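Local coordinates for AlkZ (Streptomyces sahachiroi, PDB 5UUJ), which belongs to the AlkZ-like DNA glycosylase family, whose members are built around helix-turn-helix-related folds, at residues W77-G81 against T82-L86; L97-T101 against G102-K106. All coordinates share one frame; numbering follows the deposited sequence.

Contact 1 of 2, residues W77-G81 against T82-L86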
ATOM      1  N   TRP A  77      -5.908   1.615   8.480  1.00 17.07           N
ATOM      2  CA  TRP A  77      -4.948   0.524   8.527  1.00 16.17           C
ATOM      3  C   TRP A  77      -5.484  -0.663   7.745  1.00 15.51           C
ATOM      4  O   TRP A  77      -6.609  -1.104   7.968  1.00 20.88           O
ATOM      5  CB  TRP A  77      -4.652   0.143   9.978  1.00 15.78           C
ATOM      6  CG  TRP A  77      -3.966   1.242  10.719  1.00 18.38           C
ATOM      7  CD1 TRP A  77      -2.634   1.331  11.000  1.00 21.82           C
ATOM      8  CD2 TRP A  77      -4.570   2.425  11.255  1.00 25.05           C
ATOM      9  NE1 TRP A  77      -2.372   2.493  11.686  1.00 23.16           N
ATOM     10  CE2 TRP A  77      -3.543   3.183  11.856  1.00 25.07           C
ATOM     11  CE3 TRP A  77      -5.880   2.916  11.290  1.00 25.63           C
ATOM     12  CZ2 TRP A  77      -3.785   4.401  12.487  1.00 27.84           C
ATOM     13  CZ3 TRP A  77      -6.119   4.127  11.916  1.00 25.61           C
ATOM     14  CH2 TRP A  77      -5.076   4.856  12.506  1.00 28.46           C
ATOM     15  N   ALA A  78      -4.673  -1.158   6.815  1.00 15.36           N
ATOM     16  CA  ALA A  78      -5.071  -2.247   5.936  1.00 15.47           C
ATOM     17  C   ALA A  78      -3.958  -3.296   5.847  1.00 15.60           C
ATOM     18  O   ALA A  78      -3.636  -3.943   6.848  1.00 15.68           O
ATOM     19  CB  ALA A  78      -5.428  -1.706   4.554  1.00 15.49           C
HETATM   20  N   MSE A  79      -3.369  -3.460   4.663  1.00 15.70           N
HETATM   21  CA  MSE A  79      -2.406  -4.537   4.424  1.00 16.02           C
HETATM   22  C   MSE A  79      -1.217  -4.488   5.378  1.00 16.10           C
HETATM   23  O   MSE A  79      -0.610  -3.434   5.580  1.00 15.96           O
HETATM   24  CB  MSE A  79      -1.898  -4.493   2.983  1.00 16.18           C
HETATM   25  CG  MSE A  79      -2.801  -5.214   1.993  1.00 16.45           C
HETATM   26 SE   MSE A  79      -4.555  -4.372   1.790  1.00 31.62          SE
HETATM   27  CE  MSE A  79      -3.922  -2.653   1.106  1.00 15.88           C
ATOM     28  N   ARG A  80      -0.903  -5.643   5.960  1.00 16.42           N
ATOM     29  CA  ARG A  80       0.216  -5.784   6.889  1.00 16.69           C
ATOM     30  C   ARG A  80       0.047  -4.886   8.117  1.00 16.44           C
ATOM     31  O   ARG A  80       0.998  -4.646   8.857  1.00 16.69           O
ATOM     32  CB  ARG A  80       1.539  -5.476   6.176  1.00 16.98           C
ATOM     33  CG  ARG A  80       1.731  -6.273   4.886  1.00 20.45           C
ATOM     34  CD  ARG A  80       3.029  -5.932   4.166  1.00 17.65           C
ATOM     35  NE  ARG A  80       3.136  -4.507   3.850  1.00 22.21           N
ATOM     36  CZ  ARG A  80       2.543  -3.905   2.820  1.00 21.58           C
ATOM     37  NH1 ARG A  80       1.771  -4.588   1.981  1.00 16.92           N
ATOM     38  NH2 ARG A  80       2.718  -2.605   2.634  1.00 27.82           N
ATOM     39  N   GLY A  81      -1.170  -4.396   8.328  1.00 16.07           N
ATOM     40  CA  GLY A  81      -1.471  -3.556   9.472  1.00 15.94           C
ATOM     41  C   GLY A  81      -0.961  -2.129   9.364  1.00 15.89           C
ATOM     42  O   GLY A  81      -1.025  -1.380  10.337  1.00 15.96           O
ATOM     43  N   THR A  82      -0.458  -1.742   8.195  1.00 15.86           N
ATOM     44  CA  THR A  82       0.084  -0.397   8.017  1.00 17.58           C
ATOM     45  C   THR A  82      -0.969   0.568   7.475  1.00 15.90           C
ATOM     46  O   THR A  82      -1.926   0.162   6.810  1.00 15.63           O
ATOM     47  CB  THR A  82       1.297  -0.387   7.065  1.00 16.03           C
ATOM     48  OG1 THR A  82       0.885  -0.779   5.754  1.00 18.47           O
ATOM     49  CG2 THR A  82       2.383  -1.334   7.557  1.00 16.49           C
ATOM     50  N   LEU A  83      -0.774   1.848   7.765  1.00 15.68           N
ATOM     51  CA  LEU A  83      -1.676   2.900   7.316  1.00 16.46           C
ATOM     52  C   LEU A  83      -1.650   3.047   5.798  1.00 15.39           C
ATOM     53  O   LEU A  83      -0.589   3.248   5.209  1.00 15.43           O
ATOM     54  CB  LEU A  83      -1.297   4.225   7.977  1.00 20.14           C
ATOM     55  CG  LEU A  83      -2.244   5.401   7.746  1.00 22.94           C
ATOM     56  CD1 LEU A  83      -3.593   5.127   8.387  1.00 17.31           C
ATOM     57  CD2 LEU A  83      -1.630   6.682   8.291  1.00 16.40           C
ATOM     58  N   HIS A  84      -2.826   2.946   5.183  1.00 15.29           N
ATOM     59  CA  HIS A  84      -2.974   3.035   3.732  1.00 15.19           C
ATOM     60  C   HIS A  84      -3.986   4.096   3.326  1.00 16.87           C
ATOM     61  O   HIS A  84      -4.971   4.327   4.028  1.00 15.75           O
ATOM     62  CB  HIS A  84      -3.440   1.698   3.148  1.00 15.19           C
ATOM     63  CG  HIS A  84      -2.338   0.725   2.862  1.00 16.29           C
ATOM     64  ND1 HIS A  84      -1.812  -0.109   3.821  1.00 18.44           N
ATOM     65  CD2 HIS A  84      -1.695   0.426   1.706  1.00 17.80           C
ATOM     66  CE1 HIS A  84      -0.874  -0.869   3.275  1.00 15.49           C
ATOM     67  NE2 HIS A  84      -0.788  -0.561   1.995  1.00 15.48           N
ATOM     68  N   LEU A  85      -3.743   4.727   2.182  1.00 17.88           N
ATOM     69  CA  LEU A  85      -4.799   5.417   1.453  1.00 15.43           C
ATOM     70  C   LEU A  85      -5.603   4.367   0.698  1.00 15.50           C
ATOM     71  O   LEU A  85      -5.029   3.446   0.118  1.00 15.39           O
ATOM     72  CB  LEU A  85      -4.228   6.450   0.477  1.00 16.27           C
ATOM     73  CG  LEU A  85      -3.783   7.802   1.040  1.00 17.98           C
ATOM     74  CD1 LEU A  85      -2.925   8.535   0.028  1.00 19.75           C
ATOM     75  CD2 LEU A  85      -4.986   8.655   1.418  1.00 15.98           C
ATOM     76  N   LEU A  86      -6.927   4.493   0.725  1.00 15.81           N
ATOM     77  CA  LEU A  86      -7.811   3.616  -0.040  1.00 18.93           C
ATOM     78  C   LEU A  86      -9.012   4.393  -0.562  1.00 16.56           C
ATOM     79  O   LEU A  86      -9.400   5.409   0.016  1.00 18.25           O
ATOM     80  CB  LEU A  86      -8.299   2.446   0.819  1.00 16.83           C
ATOM     81  CG  LEU A  86      -7.252   1.451   1.327  1.00 20.39           C
ATOM     82  CD1 LEU A  86      -7.853   0.567   2.404  1.00 15.88           C
ATOM     83  CD2 LEU A  86      -6.717   0.605   0.190  1.00 15.85           C
TER
HETATM   84  O   HOH W   1       1.295  -1.916   0.474  1.00 29.99           O
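Two carbonyl oxygens hold the turn between W77 and L83, and each takes two bonds. T82 O accepts from A78 N at 3.0 Å, with a nearly straight N-H (171°). H84 ND1 also donates to T82 O, at 3.0 Å, and the two donors come from opposite faces of the carbonyl plane. M79 O accepts from two donors of one residue, T82 N and T82 OG1. The hydroxyl lies nearly along the C=O axis, 3.1 Å from M79 O to T82 OG1. T82 OG1 gets there because it sits between its backbone N and carbonyl carbon (chi1 65°).

Two of the apolar contacts are CH-pi contacts over ring faces. L83 CD1 stands over the six-membered ring of W77, 4.0 Å from its centroid. M79, a selenomethionine, is bent at chi2 and chi3, which carries CE over the H84 ring, 3.9 Å from its centroid. A78 CB on L86 CD1 is plain apolar packing.

A water in the plane of the H84 ring bridges H84 NE2 to R80 NH2. R80 NH1 bonds W230 O, and NH2 also bonds Q41 OE1.

The turn joins strands 74-77 and 83-86 in a beta hairpin. W77 and L83 form an antiparallel non-hydrogen-bonded pair with side chains on one sheet face. H84 is held at ND1 by T82 O, at NE2 by the water and over one face by M79 CE, so its rotation is probably fixed.

Contact 2 of 2, residues L97-T101 against G102-K106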
ATOM      1  N   LEU A  97     -10.424  -9.179   4.334  1.00 23.19           N
ATOM      2  CA  LEU A  97      -9.363 -10.173   4.261  1.00 20.14           C
ATOM      3  C   LEU A  97      -8.357  -9.998   5.396  1.00 19.19           C
ATOM      4  O   LEU A  97      -7.769 -10.974   5.861  1.00 17.89           O
ATOM      5  CB  LEU A  97      -8.654 -10.095   2.906  1.00 19.29           C
ATOM      6  CG  LEU A  97      -8.935 -11.256   1.950  1.00 23.54           C
ATOM      7  CD1 LEU A  97     -10.422 -11.406   1.684  1.00 21.82           C
ATOM      8  CD2 LEU A  97      -8.173 -11.070   0.647  1.00 21.78           C
HETATM    9  N   MSE A  98      -8.160  -8.762   5.846  1.00 17.12           N
HETATM   10  CA  MSE A  98      -7.266  -8.505   6.970  1.00 16.75           C
HETATM   11  C   MSE A  98      -7.885  -9.014   8.271  1.00 16.73           C
HETATM   12  O   MSE A  98      -7.201  -9.608   9.100  1.00 16.76           O
HETATM   13  CB  MSE A  98      -6.942  -7.011   7.093  1.00 16.30           C
HETATM   14  CG  MSE A  98      -6.209  -6.409   5.900  1.00 16.27           C
HETATM   15 SE   MSE A  98      -4.649  -7.439   5.330  1.00 19.97          SE
HETATM   16  CE  MSE A  98      -3.715  -7.559   7.042  1.00 16.50           C
ATOM     17  N   ALA A  99      -9.181  -8.775   8.448  1.00 16.77           N
ATOM     18  CA  ALA A  99      -9.891  -9.269   9.622  1.00 16.99           C
ATOM     19  C   ALA A  99      -9.850 -10.795   9.665  1.00 17.23           C
ATOM     20  O   ALA A  99      -9.798 -11.395  10.737  1.00 21.41           O
ATOM     21  CB  ALA A  99     -11.330  -8.775   9.624  1.00 16.95           C
ATOM     22  N   ASN A 100      -9.855 -11.413   8.490  1.00 17.67           N
ATOM     23  CA  ASN A 100      -9.842 -12.867   8.384  1.00 19.44           C
ATOM     24  C   ASN A 100      -8.561 -13.491   8.948  1.00 18.56           C
ATOM     25  O   ASN A 100      -8.560 -14.656   9.336  1.00 18.71           O
ATOM     26  CB  ASN A 100     -10.029 -13.284   6.921  1.00 18.87           C
ATOM     27  CG  ASN A 100     -10.005 -14.793   6.733  1.00 19.66           C
ATOM     28  OD1 ASN A 100     -10.927 -15.494   7.147  1.00 20.02           O
ATOM     29  ND2 ASN A 100      -8.954 -15.296   6.093  1.00 21.74           N
ATOM     30  N   THR A 101      -7.477 -12.721   9.005  1.00 18.53           N
ATOM     31  CA  THR A 101      -6.212 -13.243   9.524  1.00 18.06           C
ATOM     32  C   THR A 101      -6.301 -13.510  11.024  1.00 19.17           C
ATOM     33  O   THR A 101      -5.560 -14.338  11.551  1.00 24.61           O
ATOM     34  CB  THR A 101      -5.032 -12.283   9.265  1.00 18.68           C
ATOM     35  OG1 THR A 101      -5.190 -11.089  10.045  1.00 18.89           O
ATOM     36  CG2 THR A 101      -4.936 -11.929   7.790  1.00 18.70           C
ATOM     37  N   GLY A 102      -7.206 -12.805  11.699  1.00 20.75           N
ATOM     38  CA  GLY A 102      -7.423 -12.988  13.126  1.00 22.70           C
ATOM     39  C   GLY A 102      -6.146 -12.890  13.939  1.00 21.01           C
ATOM     40  O   GLY A 102      -5.917 -13.687  14.849  1.00 19.83           O
ATOM     41  N   SER A 103      -5.312 -11.912  13.601  1.00 17.14           N
ATOM     42  CA  SER A 103      -4.011 -11.746  14.238  1.00 19.88           C
ATOM     43  C   SER A 103      -4.129 -11.466  15.733  1.00 19.52           C
ATOM     44  O   SER A 103      -3.255 -11.841  16.514  1.00 18.98           O
ATOM     45  CB  SER A 103      -3.237 -10.613  13.570  1.00 17.14           C
ATOM     46  OG  SER A 103      -3.885  -9.373  13.786  1.00 21.20           O
ATOM     47  N   TRP A 104      -5.210 -10.799  16.121  1.00 20.17           N
ATOM     48  CA  TRP A 104      -5.405 -10.398  17.507  1.00 16.72           C
ATOM     49  C   TRP A 104      -5.912 -11.554  18.368  1.00 17.80           C
ATOM     50  O   TRP A 104      -6.045 -11.418  19.585  1.00 18.77           O
ATOM     51  CB  TRP A 104      -6.377  -9.220  17.585  1.00 16.39           C
ATOM     52  CG  TRP A 104      -7.781  -9.580  17.209  1.00 17.60           C
ATOM     53  CD1 TRP A 104      -8.794  -9.927  18.058  1.00 19.06           C
ATOM     54  CD2 TRP A 104      -8.332  -9.637  15.886  1.00 19.27           C
ATOM     55  NE1 TRP A 104      -9.939 -10.195  17.348  1.00 17.59           N
ATOM     56  CE2 TRP A 104      -9.683 -10.023  16.013  1.00 19.20           C
ATOM     57  CE3 TRP A 104      -7.817  -9.394  14.608  1.00 16.26           C
ATOM     58  CZ2 TRP A 104     -10.522 -10.177  14.911  1.00 16.48           C
ATOM     59  CZ3 TRP A 104      -8.652  -9.550  13.514  1.00 18.79           C
ATOM     60  CH2 TRP A 104      -9.992  -9.936  13.673  1.00 17.39           C
ATOM     61  N   LEU A 105      -6.190 -12.690  17.736  1.00 17.09           N
ATOM     62  CA  LEU A 105      -6.655 -13.871  18.453  1.00 17.33           C
ATOM     63  C   LEU A 105      -5.485 -14.683  19.003  1.00 19.43           C
ATOM     64  O   LEU A 105      -5.668 -15.537  19.872  1.00 18.85           O
ATOM     65  CB  LEU A 105      -7.509 -14.755  17.541  1.00 17.68           C
ATOM     66  CG  LEU A 105      -8.809 -14.151  17.004  1.00 18.00           C
ATOM     67  CD1 LEU A 105      -9.505 -15.156  16.105  1.00 17.64           C
ATOM     68  CD2 LEU A 105      -9.729 -13.720  18.138  1.00 17.71           C
ATOM     69  N   LYS A 106      -4.287 -14.420  18.494  1.00 23.70           N
ATOM     70  CA  LYS A 106      -3.114 -15.170  18.919  1.00 27.45           C
ATOM     71  C   LYS A 106      -2.730 -14.804  20.352  1.00 24.19           C
ATOM     72  O   LYS A 106      -2.785 -13.632  20.725  1.00 23.20           O
ATOM     73  CB  LYS A 106      -1.940 -14.917  17.970  1.00 24.52           C
ATOM     74  CG  LYS A 106      -2.144 -15.529  16.585  1.00 26.67           C
ATOM     75  CD  LYS A 106      -0.843 -15.667  15.798  1.00 29.12           C
ATOM     76  CE  LYS A 106      -0.511 -14.417  14.998  1.00 34.55           C
ATOM     77  NZ  LYS A 106       0.448 -14.710  13.891  1.00 37.40           N
TER
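W104 lays the far rim of its indole against the backbone of A99, with CH2 3.3 Å from A99 O. The approach is oblique to the ring. A99 CB is a looser apolar neighbour, 4.4 Å from W104 CH2. W104 CG lies between its backbone N and carbonyl carbon (chi1 68°), which turns the indole back toward the helix. One face of the ring takes G102 CA, 3.7 Å above the plane and offset toward the rim.

A99 O has a polar partner as well. G102 N donates to A99 O at 3.1 Å, from above the carbonyl plane and with a bent N-H (146°).

T101 turns its hydroxyl back on the helix. T101 OG1 donates to M98 O at 2.7 Å, in the carbonyl plane, and T101 N bonds the same oxygen. M98 O is gripped twice by one residue. Outside the two segments, T101 and S103 pack on W171, and W104 touches V120.

G102 leaves the helix with positive phi, and residues 103-105 follow as a 3-10 segment up to K106, the N-cap of helix 107-113. The arrangement is a short helix-to-helix connection, with a glycine at the exit and a tryptophan folded back over the turn.

In the fold
The two contacts lie in series along the chain, neither nested nor crossed. Contact 1 comes first and closes the turn between strands 74-77 and 83-86. Strand 83-86 is the middle strand of a small antiparallel sheet, with 40-41 on its other side. The chain then enters helix 91-100, and contact 2 joins the end of this helix to helix 107-113. The centres are about 14 Å apart, yet the contacts touch: CE of M98, also a selenomethionine, packs 3.6 Å from R80 N, and M98 SE lies against M79 CA. Helices 162-172 and 224-232 border both contacts, so the sheet turn and the helix end share the same helical surroundings.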